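Local coordinates for carbohydrate kinase, pfkB family (Enterococcus faecalis, PDB 3KTN), which probably phosphorylates a sugar acid, perhaps 2-keto-3-deoxygluconate, as a metal-dependent kinase of the pfkB (ribokinase-like) family, at residues G88-E93 with D274-G279. Residues are numbered along the deposited sequence; the frame is centred on the assembly and turned at random.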
ATOM      1  N   GLY A  88     -11.771 -16.770  16.149  1.00 29.81           N
ATOM      2  CA  GLY A  88     -12.252 -17.316  14.890  1.00 29.80           C
ATOM      3  C   GLY A  88     -11.943 -16.343  13.765  1.00 30.40           C
ATOM      4  O   GLY A  88     -11.764 -15.153  14.014  1.00 30.58           O
ATOM      5  N   SER A  89     -11.879 -16.830  12.531  1.00 29.11           N
ATOM      6  CA  SER A  89     -11.579 -15.944  11.412  1.00 29.27           C
ATOM      7  C   SER A  89     -12.041 -16.495  10.079  1.00 28.31           C
ATOM      8  O   SER A  89     -12.389 -17.672   9.960  1.00 27.38           O
ATOM      9  CB  SER A  89     -10.071 -15.703  11.325  1.00 27.91           C
ATOM     10  OG  SER A  89      -9.398 -16.892  10.923  1.00 27.64           O
ATOM     11  N   PHE A  90     -12.031 -15.625   9.076  1.00 26.98           N
ATOM     12  CA  PHE A  90     -12.385 -16.016   7.721  1.00 26.91           C
ATOM     13  C   PHE A  90     -11.752 -15.062   6.713  1.00 27.44           C
ATOM     14  O   PHE A  90     -11.420 -13.918   7.035  1.00 27.28           O
ATOM     15  CB  PHE A  90     -13.912 -16.069   7.545  1.00 26.21           C
ATOM     16  CG  PHE A  90     -14.598 -14.726   7.587  1.00 27.96           C
ATOM     17  CD1 PHE A  90     -14.848 -14.020   6.409  1.00 27.83           C
ATOM     18  CD2 PHE A  90     -15.069 -14.207   8.790  1.00 27.57           C
ATOM     19  CE1 PHE A  90     -15.561 -12.825   6.429  1.00 28.44           C
ATOM     20  CE2 PHE A  90     -15.782 -13.012   8.821  1.00 28.07           C
ATOM     21  CZ  PHE A  90     -16.031 -12.323   7.636  1.00 28.28           C
ATOM     22  N   PHE A  91     -11.561 -15.561   5.502  1.00 26.70           N
ATOM     23  CA  PHE A  91     -10.998 -14.778   4.422  1.00 25.81           C
ATOM     24  C   PHE A  91     -12.155 -14.426   3.507  1.00 27.50           C
ATOM     25  O   PHE A  91     -13.075 -15.231   3.324  1.00 25.71           O
ATOM     26  CB  PHE A  91      -9.962 -15.596   3.661  1.00 22.93           C
ATOM     27  CG  PHE A  91      -8.698 -15.824   4.431  1.00 24.06           C
ATOM     28  CD1 PHE A  91      -7.576 -15.021   4.214  1.00 23.67           C
ATOM     29  CD2 PHE A  91      -8.641 -16.802   5.422  1.00 23.67           C
ATOM     30  CE1 PHE A  91      -6.421 -15.184   4.973  1.00 22.04           C
ATOM     31  CE2 PHE A  91      -7.486 -16.970   6.188  1.00 25.12           C
ATOM     32  CZ  PHE A  91      -6.376 -16.156   5.962  1.00 24.01           C
ATOM     33  N   ALA A  92     -12.131 -13.217   2.959  1.00 25.32           N
ATOM     34  CA  ALA A  92     -13.183 -12.792   2.049  1.00 25.90           C
ATOM     35  C   ALA A  92     -12.557 -12.210   0.790  1.00 26.05           C
ATOM     36  O   ALA A  92     -11.941 -11.145   0.824  1.00 27.38           O
ATOM     37  CB  ALA A  92     -14.078 -11.763   2.731  1.00 20.61           C
ATOM     38  N   GLU A  93     -12.700 -12.924  -0.319  1.00 26.92           N
ATOM     39  CA  GLU A  93     -12.162 -12.470  -1.602  1.00 26.89           C
ATOM     40  C   GLU A  93     -13.341 -11.851  -2.336  1.00 26.27           C
ATOM     41  O   GLU A  93     -14.261 -12.557  -2.740  1.00 26.74           O
ATOM     42  CB  GLU A  93     -11.601 -13.663  -2.382  1.00 28.70           C
ATOM     43  CG  GLU A  93     -10.356 -14.282  -1.756  1.00 27.70           C
ATOM     44  CD  GLU A  93     -10.000 -15.628  -2.374  1.00 32.93           C
ATOM     45  OE1 GLU A  93     -10.530 -16.652  -1.891  1.00 31.75           O
ATOM     46  OE2 GLU A  93      -9.203 -15.662  -3.343  1.00 26.93           O
ATOM     47  N   ASP A 274     -20.154  -4.924  -1.326  1.00 28.05           N
ATOM     48  CA  ASP A 274     -19.804  -5.907  -0.292  1.00 27.61           C
ATOM     49  C   ASP A 274     -21.064  -6.167   0.537  1.00 28.17           C
ATOM     50  O   ASP A 274     -21.503  -5.293   1.285  1.00 26.44           O
ATOM     51  CB  ASP A 274     -18.700  -5.332   0.610  1.00 27.06           C
ATOM     52  CG  ASP A 274     -18.135  -6.355   1.594  1.00 30.36           C
ATOM     53  OD1 ASP A 274     -18.843  -7.312   1.961  1.00 30.82           O
ATOM     54  OD2 ASP A 274     -16.973  -6.190   2.021  1.00 31.85           O
ATOM     55  N   ARG A 275     -21.637  -7.363   0.424  1.00 28.47           N
ATOM     56  CA  ARG A 275     -22.853  -7.669   1.170  1.00 30.63           C
ATOM     57  C   ARG A 275     -22.631  -8.390   2.486  1.00 30.07           C
ATOM     58  O   ARG A 275     -23.572  -8.594   3.248  1.00 29.85           O
ATOM     59  CB  ARG A 275     -23.803  -8.504   0.314  1.00 32.33           C
ATOM     60  CG  ARG A 275     -23.156  -9.727  -0.281  1.00 39.21           C
ATOM     61  CD  ARG A 275     -24.189 -10.625  -0.931  1.00 43.20           C
ATOM     62  NE  ARG A 275     -24.966 -11.322   0.080  1.00 45.98           N
ATOM     63  CZ  ARG A 275     -25.930 -12.191  -0.183  1.00 48.77           C
ATOM     64  NH1 ARG A 275     -26.248 -12.475  -1.438  1.00 51.04           N
ATOM     65  NH2 ARG A 275     -26.575 -12.776   0.813  1.00 50.82           N
ATOM     66  N   ILE A 276     -21.396  -8.779   2.765  1.00 30.52           N
ATOM     67  CA  ILE A 276     -21.130  -9.503   4.001  1.00 29.91           C
ATOM     68  C   ILE A 276     -21.543  -8.702   5.230  1.00 29.07           C
ATOM     69  O   ILE A 276     -21.083  -7.581   5.432  1.00 28.67           O
ATOM     70  CB  ILE A 276     -19.645  -9.883   4.105  1.00 29.90           C
ATOM     71  CG1 ILE A 276     -19.238 -10.656   2.853  1.00 26.16           C
ATOM     72  CG2 ILE A 276     -19.409 -10.750   5.350  1.00 29.53           C
ATOM     73  CD1 ILE A 276     -17.803 -11.047   2.828  1.00 26.69           C
ATOM     74  N   GLY A 277     -22.430  -9.281   6.036  1.00 28.45           N
ATOM     75  CA  GLY A 277     -22.890  -8.612   7.241  1.00 27.85           C
ATOM     76  C   GLY A 277     -23.964  -7.555   7.034  1.00 29.50           C
ATOM     77  O   GLY A 277     -24.474  -7.002   8.006  1.00 30.44           O
ATOM     78  N   ALA A 278     -24.317  -7.273   5.784  1.00 29.28           N
ATOM     79  CA  ALA A 278     -25.326  -6.257   5.495  1.00 31.30           C
ATOM     80  C   ALA A 278     -26.649  -6.561   6.179  1.00 32.19           C
ATOM     81  O   ALA A 278     -27.443  -5.655   6.440  1.00 33.11           O
ATOM     82  CB  ALA A 278     -25.536  -6.124   3.991  1.00 31.13           C
ATOM     83  N   GLY A 279     -26.887  -7.835   6.467  1.00 31.37           N
ATOM     84  CA  GLY A 279     -28.112  -8.210   7.142  1.00 31.54           C
ATOM     85  C   GLY A 279     -28.155  -7.610   8.532  1.00 32.76           C
ATOM     86  O   GLY A 279     -29.233  -7.346   9.068  1.00 32.02           O
TER
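Ile276 reaches strand 88-93 with both arms of its branched side chain, and the meeting is wholly apolar. Its CD1 rests on Ala92 CB at 3.8 Å, the small methyl of Ala92 letting the tip approach the strand closely. The other branch makes the looser contact: CG2 comes only within 4.4 Å of Phe90 CZ, obliquely to the ring. With CG1 beside the backbone N and anti to the carbonyl carbon (chi1 -55°), and the chain then extended, the two methyls are spread over two residues of the same strand face. Arg14 of strand 12-16 and Val103 of strand 101-105, on either side in the four-stranded sheet, also touch Ile276.

Asp274 OD1 accepts from Ile276 N at 3.1 Å, closing an Asx turn, while OD2 pairs with Arg14 in a salt bridge. A type II turn follows from Arg275 to Ala278, with Ala278 N bonded to Arg275 O at 3.0 Å; Gly277 readily adopts the positive phi (80°) it requires.

Asp274 and Ile276 belong to the magnesium site, Ile276 probably through its backbone, since its side chain stands about 5 Å from the ion. The chemistry is consistent with Ile276 packing this internally bonded loop against the sheet by nondirectional contact, alongside the ionic Asp274-Arg14 link.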